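Local coordinates for C381 turret protein (Sulfolobus turreted icosahedral virus, PDB 4IND) that helps build the turrets of an archaeal virus as a protein of three jelly-roll domains, five copies of which assemble together, at residues L6-P11 and I35-Y40; N104-S109 and I161-N166; S275-G280 and S364-L369. All coordinates share one frame; numbering follows the deposited sequence.

Contact 1 of 3, residues L6-P11 and I35-Y40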
loop_
_atom_site.group_PDB
_atom_site.type_symbol
_atom_site.label_atom_id
_atom_site.label_comp_id
_atom_site.label_asym_id
_atom_site.label_seq_id
_atom_site.Cartn_x
_atom_site.Cartn_y
_atom_site.Cartn_z
ATOM N N LEU A 6 49.790 2.767 9.472
ATOM C CA LEU A 6 48.728 3.252 8.597
ATOM C C LEU A 6 47.424 3.521 9.356
ATOM O O LEU A 6 46.692 4.465 9.038
ATOM C CB LEU A 6 48.485 2.269 7.448
ATOM C CG LEU A 6 47.686 2.822 6.264
ATOM C CD1 LEU A 6 48.352 4.077 5.727
ATOM C CD2 LEU A 6 47.527 1.780 5.162
ATOM N N GLY A 7 47.134 2.696 10.361
ATOM C CA GLY A 7 45.954 2.897 11.185
ATOM C C GLY A 7 46.149 4.041 12.163
ATOM O O GLY A 7 47.267 4.292 12.604
ATOM N N GLN A 8 45.063 4.739 12.487
ATOM C CA GLN A 8 45.087 5.829 13.468
ATOM C C GLN A 8 44.023 5.603 14.527
ATOM O O GLN A 8 43.071 4.873 14.292
ATOM C CB GLN A 8 44.773 7.159 12.790
ATOM C CG GLN A 8 45.709 7.537 11.679
ATOM C CD GLN A 8 45.282 8.822 11.030
ATOM O OE1 GLN A 8 45.465 9.900 11.589
ATOM N NE2 GLN A 8 44.688 8.718 9.854
ATOM N N SER A 9 44.167 6.252 15.680
ATOM C CA SER A 9 43.109 6.242 16.674
ATOM C C SER A 9 42.163 7.418 16.422
ATOM O O SER A 9 42.543 8.419 15.824
ATOM C CB SER A 9 43.701 6.321 18.082
ATOM O OG SER A 9 44.265 7.594 18.301
ATOM N N PHE A 10 40.910 7.285 16.832
ATOM C CA PHE A 10 39.973 8.396 16.699
ATOM C C PHE A 10 38.931 8.376 17.801
ATOM O O PHE A 10 38.481 7.300 18.221
ATOM C CB PHE A 10 39.308 8.422 15.299
ATOM C CG PHE A 10 38.400 7.246 15.019
ATOM C CD1 PHE A 10 37.023 7.404 14.998
ATOM C CD2 PHE A 10 38.926 5.989 14.749
ATOM C CE1 PHE A 10 36.171 6.320 14.724
ATOM C CE2 PHE A 10 38.095 4.905 14.471
ATOM C CZ PHE A 10 36.709 5.070 14.447
ATOM N N PRO A 11 38.539 9.570 18.275
ATOM C CA PRO A 11 37.504 9.674 19.314
ATOM C C PRO A 11 36.148 9.471 18.669
ATOM O O PRO A 11 35.903 9.974 17.543
ATOM C CB PRO A 11 37.645 11.121 19.792
ATOM C CG PRO A 11 38.122 11.858 18.568
ATOM C CD PRO A 11 39.051 10.889 17.865
ATOM N N ILE A 35 32.723 9.754 13.585
ATOM C CA ILE A 35 32.959 8.952 12.383
ATOM C C ILE A 35 34.149 9.372 11.507
ATOM O O ILE A 35 34.485 8.689 10.553
ATOM C CB ILE A 35 31.692 8.860 11.519
ATOM C CG1 ILE A 35 31.289 10.226 10.965
ATOM C CG2 ILE A 35 30.542 8.249 12.323
ATOM C CD1 ILE A 35 30.075 10.171 10.004
ATOM N N PHE A 36 34.796 10.481 11.849
ATOM C CA PHE A 36 35.936 10.946 11.063
ATOM C C PHE A 36 37.267 10.527 11.684
ATOM O O PHE A 36 37.477 10.709 12.883
ATOM C CB PHE A 36 35.871 12.473 10.850
ATOM C CG PHE A 36 36.971 13.014 9.965
ATOM C CD1 PHE A 36 36.888 12.900 8.584
ATOM C CD2 PHE A 36 38.070 13.648 10.520
ATOM C CE1 PHE A 36 37.891 13.400 7.767
ATOM C CE2 PHE A 36 39.087 14.157 9.722
ATOM C CZ PHE A 36 38.998 14.041 8.338
ATOM N N VAL A 37 38.154 9.966 10.862
ATOM C CA VAL A 37 39.450 9.483 11.305
ATOM C C VAL A 37 40.505 10.340 10.633
ATOM O O VAL A 37 40.524 10.463 9.410
ATOM C CB VAL A 37 39.661 7.993 10.919
ATOM C CG1 VAL A 37 40.996 7.470 11.454
ATOM C CG2 VAL A 37 38.487 7.141 11.406
ATOM N N GLY A 38 41.389 10.929 11.437
ATOM C CA GLY A 38 42.478 11.743 10.916
ATOM C C GLY A 38 42.352 13.199 11.333
ATOM O O GLY A 38 41.510 13.552 12.135
ATOM N N SER A 39 43.212 14.037 10.768
ATOM C CA SER A 39 43.209 15.463 11.049
ATOM C C SER A 39 42.483 16.227 9.949
ATOM O O SER A 39 42.206 15.687 8.877
ATOM C CB SER A 39 44.646 15.973 11.177
ATOM O OG SER A 39 45.296 15.395 12.293
ATOM N N TYR A 40 42.173 17.494 10.212
ATOM C CA TYR A 40 41.614 18.343 9.178
ATOM C C TYR A 40 42.097 19.753 9.397
ATOM O O TYR A 40 42.571 20.091 10.476
ATOM C CB TYR A 40 40.099 18.284 9.168
ATOM C CG TYR A 40 39.452 18.982 10.332
ATOM C CD1 TYR A 40 39.157 20.340 10.273
ATOM C CD2 TYR A 40 39.121 18.281 11.482
ATOM C CE1 TYR A 40 38.546 20.978 11.341
ATOM C CE2 TYR A 40 38.518 18.906 12.550
ATOM C CZ TYR A 40 38.223 20.251 12.469
ATOM O OH TYR A 40 37.618 20.895 13.525
HETATM O O HOH W 1 46.035 12.429 10.308
HETATM O O HOH W 2 41.771 10.767 14.268
HETATM O O HOH W 3 35.639 11.041 15.001
#
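F10 holds its ring in the crowded position between backbone N and carbonyl carbon (chi1 66°), and V37 sets CG1 anti to its backbone N (chi1 -177°), which leaves CG2 anti to the carbonyl carbon, so that this methyl of the valine comes to lie over one face of the phenyl ring. Here the N-terminal strand 9-11 packs against the first jelly roll of the turret protein, running past strand 36-37, the outermost, within this chain, of a small antiparallel sheet. V37 CG2 is 3.6 Å from the centroid of the F10 ring and only 13° off its normal, a well-centred CH-pi contact. The other valine methyl, CG1, leans against Q8 CB at 4.0 Å. From there the Q8 side chain, extended beyond CG, carries its amide to G38, with Q8 OE1 3.6 Å from G38 CA.

The two backbones share no direct hydrogen bond; water joins them instead. One water donates to S9 O and accepts from G38 N, both at 2.9 Å, while a second donates to Q8 OE1 and accepts a longer bond from S39 N. S9, F10 and P11 pair instead, in parallel, with a strand of a neighbouring subunit, whose K54 packs on F10 and whose N52 accepts a hydrogen bond from Q8 N. V37 is also backbone-bonded to S68 of strand 67-71. The contact thus lies between a sheet of its own subunit and a sheet continued across the interface. Towards the end of the N-terminal strand, a third water lies 2.8 Å from both P11 O and F36 O.

Contact 2 of 3, residues N104-S109 and I161-N166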
loop_
_atom_site.group_PDB
_atom_site.type_symbol
_atom_site.label_atom_id
_atom_site.label_comp_id
_atom_site.label_asym_id
_atom_site.label_seq_id
_atom_site.Cartn_x
_atom_site.Cartn_y
_atom_site.Cartn_z
ATOM N N ASN A 104 36.582 -2.801 -3.382
ATOM C CA ASN A 104 37.845 -2.172 -3.010
ATOM C C ASN A 104 38.768 -1.937 -4.196
ATOM O O ASN A 104 39.983 -1.780 -4.021
ATOM C CB ASN A 104 38.559 -2.967 -1.922
ATOM C CG ASN A 104 38.809 -4.391 -2.318
ATOM O OD1 ASN A 104 39.026 -4.704 -3.491
ATOM N ND2 ASN A 104 38.760 -5.280 -1.342
ATOM N N THR A 105 38.203 -1.933 -5.405
ATOM C CA THR A 105 39.005 -1.678 -6.610
ATOM C C THR A 105 38.439 -0.562 -7.490
ATOM O O THR A 105 39.199 0.182 -8.094
ATOM C CB THR A 105 39.190 -2.930 -7.469
ATOM O OG1 THR A 105 37.905 -3.512 -7.726
ATOM C CG2 THR A 105 40.081 -3.951 -6.775
ATOM N N MET A 106 37.120 -0.448 -7.572
ATOM C CA MET A 106 36.522 0.544 -8.465
ATOM C C MET A 106 36.637 1.926 -7.855
ATOM O O MET A 106 36.574 2.082 -6.635
ATOM C CB MET A 106 35.058 0.179 -8.784
ATOM C CG MET A 106 34.949 -1.160 -9.499
ATOM S SD MET A 106 33.290 -1.573 -10.075
ATOM C CE MET A 106 32.397 -1.416 -8.547
ATOM N N THR A 107 36.833 2.930 -8.704
ATOM C CA THR A 107 37.151 4.277 -8.221
ATOM C C THR A 107 36.325 5.389 -8.848
ATOM O O THR A 107 35.752 5.226 -9.936
ATOM C CB THR A 107 38.635 4.617 -8.510
ATOM O OG1 THR A 107 38.913 4.435 -9.901
ATOM C CG2 THR A 107 39.577 3.724 -7.710
ATOM N N TYR A 108 36.294 6.526 -8.153
ATOM C CA TYR A 108 35.882 7.794 -8.742
ATOM C C TYR A 108 37.137 8.602 -9.021
ATOM O O TYR A 108 38.092 8.576 -8.237
ATOM C CB TYR A 108 35.011 8.577 -7.767
ATOM C CG TYR A 108 33.678 7.940 -7.467
ATOM C CD1 TYR A 108 32.951 7.292 -8.463
ATOM C CD2 TYR A 108 33.137 7.996 -6.188
ATOM C CE1 TYR A 108 31.723 6.724 -8.184
ATOM C CE2 TYR A 108 31.905 7.423 -5.900
ATOM C CZ TYR A 108 31.208 6.798 -6.908
ATOM O OH TYR A 108 29.992 6.228 -6.630
ATOM N N SER A 109 37.139 9.324 -10.137
ATOM C CA SER A 109 38.214 10.249 -10.454
ATOM C C SER A 109 37.697 11.688 -10.277
ATOM O O SER A 109 36.748 12.106 -10.923
ATOM C CB SER A 109 38.726 9.996 -11.874
ATOM O OG SER A 109 39.755 10.897 -12.192
ATOM N N ILE A 161 31.556 5.636 -12.256
ATOM C CA ILE A 161 32.263 4.547 -11.595
ATOM C C ILE A 161 33.251 3.939 -12.563
ATOM O O ILE A 161 32.884 3.503 -13.656
ATOM C CB ILE A 161 31.316 3.428 -11.107
ATOM C CG1 ILE A 161 30.173 3.989 -10.266
ATOM C CG2 ILE A 161 32.099 2.363 -10.326
ATOM C CD1 ILE A 161 29.026 2.986 -10.048
ATOM N N HIS A 162 34.520 3.907 -12.174
ATOM C CA HIS A 162 35.553 3.370 -13.058
ATOM C C HIS A 162 35.963 1.959 -12.690
ATOM O O HIS A 162 36.244 1.668 -11.520
ATOM C CB HIS A 162 36.820 4.251 -13.033
ATOM C CG HIS A 162 36.600 5.631 -13.545
ATOM N ND1 HIS A 162 36.715 5.954 -14.880
ATOM C CD2 HIS A 162 36.260 6.779 -12.913
ATOM C CE1 HIS A 162 36.465 7.238 -15.045
ATOM N NE2 HIS A 162 36.190 7.764 -13.863
ATOM N N THR A 163 36.067 1.100 -13.703
ATOM C CA THR A 163 36.567 -0.248 -13.474
ATOM C C THR A 163 37.528 -0.630 -14.559
ATOM O O THR A 163 37.430 -0.166 -15.705
ATOM C CB THR A 163 35.429 -1.310 -13.368
ATOM O OG1 THR A 163 36.017 -2.599 -13.150
ATOM C CG2 THR A 163 34.578 -1.348 -14.670
ATOM N N SER A 164 38.486 -1.472 -14.216
ATOM C CA SER A 164 39.365 -1.988 -15.231
ATOM C C SER A 164 39.288 -3.513 -15.289
ATOM O O SER A 164 40.191 -4.166 -15.808
ATOM C CB SER A 164 40.797 -1.501 -14.993
ATOM O OG SER A 164 41.216 -1.847 -13.691
ATOM N N GLY A 165 38.203 -4.086 -14.771
ATOM C CA GLY A 165 38.008 -5.522 -14.897
ATOM C C GLY A 165 37.629 -6.279 -13.631
ATOM O O GLY A 165 37.340 -7.472 -13.684
ATOM N N ASN A 166 37.651 -5.607 -12.490
ATOM C CA ASN A 166 37.107 -6.205 -11.277
ATOM C C ASN A 166 36.376 -5.175 -10.447
ATOM O O ASN A 166 36.399 -3.984 -10.771
ATOM C CB ASN A 166 38.187 -6.928 -10.471
ATOM C CG ASN A 166 39.377 -6.059 -10.210
ATOM O OD1 ASN A 166 39.230 -4.867 -9.942
ATOM N ND2 ASN A 166 40.574 -6.636 -10.304
HETATM O O HOH W 4 34.854 9.372 -11.628
#
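The imidazole of H162 presents its edge to segment 104-109, with T107 O and a water oxygen both near the ring plane. CG is anti to the carbonyl carbon (chi1 -63°), which lays the ring along the backbone of 107-109, with H162 CD2 3.4 Å from T107 O. The in-plane water accepts from S109 N at 2.7 Å and accepts a weak bond from H162 NE2. The phenol of Y108 is also met at its edge: I161 CG1 lies 3.8 Å from Y108 CE1, the two side chains running side by side in the same direction. Its hydroxyl is hydrogen-bonded to the carbonyl of Y119 in strand 114-124.

In the backbone, T107 and H162 form a single antiparallel bridge as a hydrogen-bonded pair. T107 N reaches H162 O in the carbonyl plane, on a lone pair, whereas H162 N approaches T107 O nearly along the C=O axis. The bridge joins two jelly rolls: 104-109 belongs to the first, and 161-166 ends strand 155-163, an outermost strand, within this chain, of a sheet in the second, so an edge strand of the second domain's sheet meets the loop leading into strand 108-110 of the first.

M106 enters the second domain beside T163, its CG 3.9 Å from T163 CB, and the bend at chi3 (-55°) swings CE to 4.2 Å from I161 CG2, and SD also lies close to that methyl; F255 and V243 add to this apolar packing. T163 OG1 accepts from G165 N, making an ST turn, and donates to N166 O at 2.8 Å. Beyond the turn, T105 OG1 donates to N166 OD1 at 2.9 Å, from 41° above the amide carbonyl plane and so not along a lone pair.

Contact 3 of 3, residues S275-G280 and S364-L369; sequences SVTLSG and SVTITL
Two threonines, T277 and T366, face each other obliquely across neighbouring strands, and each turns its hydroxyl anti to the carbonyl carbon (chi1 -66° in both), so that the two OG1 atoms meet at 2.9 Å in a hydrogen bond. They belong to an antiparallel pair in the third jelly roll, the nucleoplasmin-like/VP domain, where strand 266-278 lies at the edge, within this chain, of a four-strand sheet and strand 365-377 is next to it. One non-hydrogen-bonded pair further along, S275 and T368 repeat the arrangement: both hydroxyls are anti to their carbonyl carbons, and S275 OG bonds T368 OG1. In both couples either oxygen could be the donor. Their face thus has a row of side-chain bonds across the strands. The T277 methyl is anti to its backbone N, and CG2 lies 3.9 Å from S364 CB.

The opposite face is apolar. I367 places CG1 in the crowded position between N and carbonyl carbon (chi1 58°), which brings CG1 to 4.1 Å from V276 CB. Its far end crosses L278 obliquely, the two CD1 atoms meeting at 4.2 Å. V283 of strand 283-289 packs on V276 and L278, and C314 of strand 311-319 on I367, so this face turns inward to the second sheet of the sandwich.

Backbone bonds link V276 with I367 and L278 with V365 in both directions. At the end of the strand pairing, L278 N gives V365 O a bond of 2.7 Å, and L278 O accepts from V365 N while S364 CA comes within 3.0 Å of the same oxygen.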
loop_
_atom_site.group_PDB
_atom_site.type_symbol
_atom_site.label_atom_id
_atom_site.label_comp_id
_atom_site.label_asym_id
_atom_site.label_seq_id
_atom_site.Cartn_x
_atom_site.Cartn_y
_atom_site.Cartn_z
ATOM N N SER A 275 7.283 -28.381 -33.861
ATOM C CA SER A 275 7.038 -29.752 -34.282
ATOM C C SER A 275 8.074 -30.707 -33.720
ATOM O O SER A 275 9.227 -30.334 -33.492
ATOM C CB SER A 275 6.999 -29.864 -35.802
ATOM O OG SER A 275 5.784 -29.343 -36.303
ATOM N N VAL A 276 7.643 -31.940 -33.486
ATOM C CA VAL A 276 8.528 -32.982 -32.984
ATOM C C VAL A 276 8.219 -34.258 -33.730
ATOM O O VAL A 276 7.059 -34.669 -33.826
ATOM C CB VAL A 276 8.348 -33.209 -31.478
ATOM C CG1 VAL A 276 9.172 -34.400 -31.032
ATOM C CG2 VAL A 276 8.752 -31.963 -30.714
ATOM N N THR A 277 9.255 -34.880 -34.278
ATOM C CA THR A 277 9.080 -36.118 -35.014
ATOM C C THR A 277 9.509 -37.304 -34.174
ATOM O O THR A 277 10.636 -37.350 -33.674
ATOM C CB THR A 277 9.855 -36.100 -36.339
ATOM O OG1 THR A 277 9.293 -35.104 -37.199
ATOM C CG2 THR A 277 9.769 -37.443 -37.023
ATOM N N LEU A 278 8.602 -38.264 -34.024
ATOM C CA LEU A 278 8.823 -39.400 -33.143
ATOM C C LEU A 278 9.020 -40.659 -33.955
ATOM O O LEU A 278 8.247 -40.948 -34.867
ATOM C CB LEU A 278 7.637 -39.572 -32.186
ATOM C CG LEU A 278 7.319 -38.368 -31.292
ATOM C CD1 LEU A 278 5.983 -38.545 -30.581
ATOM C CD2 LEU A 278 8.437 -38.125 -30.288
ATOM N N SER A 279 10.051 -41.424 -33.620
ATOM C CA SER A 279 10.340 -42.645 -34.357
ATOM C C SER A 279 10.829 -43.771 -33.452
ATOM O O SER A 279 11.810 -44.449 -33.766
ATOM C CB SER A 279 11.368 -42.363 -35.451
ATOM O OG SER A 279 12.521 -41.746 -34.904
ATOM N N GLY A 280 10.140 -43.968 -32.330
ATOM C CA GLY A 280 10.409 -45.102 -31.459
ATOM C C GLY A 280 11.140 -44.780 -30.167
ATOM O O GLY A 280 11.148 -45.585 -29.234
ATOM N N SER A 364 7.345 -43.020 -38.582
ATOM C CA SER A 364 7.467 -41.917 -37.641
ATOM C C SER A 364 6.162 -41.132 -37.556
ATOM O O SER A 364 5.364 -41.136 -38.491
ATOM C CB SER A 364 8.623 -40.996 -38.043
ATOM O OG SER A 364 8.349 -40.347 -39.273
ATOM N N VAL A 365 5.949 -40.474 -36.419
ATOM C CA VAL A 365 4.778 -39.631 -36.211
ATOM C C VAL A 365 5.246 -38.229 -35.861
ATOM O O VAL A 365 6.136 -38.054 -35.021
ATOM C CB VAL A 365 3.919 -40.138 -35.043
ATOM C CG1 VAL A 365 2.586 -39.402 -35.004
ATOM C CG2 VAL A 365 3.702 -41.627 -35.144
ATOM N N THR A 366 4.646 -37.232 -36.500
ATOM C CA THR A 366 4.991 -35.845 -36.222
ATOM C C THR A 366 3.837 -35.155 -35.510
ATOM O O THR A 366 2.713 -35.116 -36.012
ATOM C CB THR A 366 5.348 -35.068 -37.512
ATOM O OG1 THR A 366 6.546 -35.604 -38.084
ATOM C CG2 THR A 366 5.562 -33.593 -37.202
ATOM N N ILE A 367 4.122 -34.620 -34.333
ATOM C CA ILE A 367 3.139 -33.862 -33.579
ATOM C C ILE A 367 3.567 -32.411 -33.523
ATOM O O ILE A 367 4.752 -32.097 -33.629
ATOM C CB ILE A 367 3.005 -34.394 -32.156
ATOM C CG1 ILE A 367 4.358 -34.335 -31.455
ATOM C CG2 ILE A 367 2.489 -35.826 -32.164
ATOM C CD1 ILE A 367 4.301 -34.763 -30.007
ATOM N N THR A 368 2.599 -31.524 -33.358
ATOM C CA THR A 368 2.892 -30.104 -33.326
ATOM C C THR A 368 2.296 -29.487 -32.085
ATOM O O THR A 368 1.088 -29.596 -31.853
ATOM C CB THR A 368 2.353 -29.402 -34.574
ATOM O OG1 THR A 368 3.006 -29.936 -35.732
ATOM C CG2 THR A 368 2.613 -27.896 -34.498
ATOM N N LEU A 369 3.159 -28.859 -31.285
ATOM C CA LEU A 369 2.759 -28.173 -30.084
ATOM C C LEU A 369 2.532 -26.708 -30.430
ATOM O O LEU A 369 3.333 -26.100 -31.127
ATOM C CB LEU A 369 3.868 -28.278 -29.033
ATOM C CG LEU A 369 3.715 -27.417 -27.783
ATOM C CD1 LEU A 369 2.551 -27.914 -26.964
ATOM C CD2 LEU A 369 5.008 -27.405 -26.946
#

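Overall arrangement
From the N terminus the three contacts follow one another in series, none nested in or crossing another. Contact 1 closes a short loop of 23 residues, which includes helix 25-31, and packs the N-terminal strand against the first jelly roll where a neighbouring subunit joins it. Contact 2 spans 51 residues and ties the first jelly roll to the second. Contact 3 closes the longest loop, 83 residues, within the third, joining strands near the start and end of that domain. Contacts 1 and 2 lie on the same side of the chain's centre, their centres about 25 Å apart; contact 3 lies on the opposite side, its centre about 74 Å from that of contact 1.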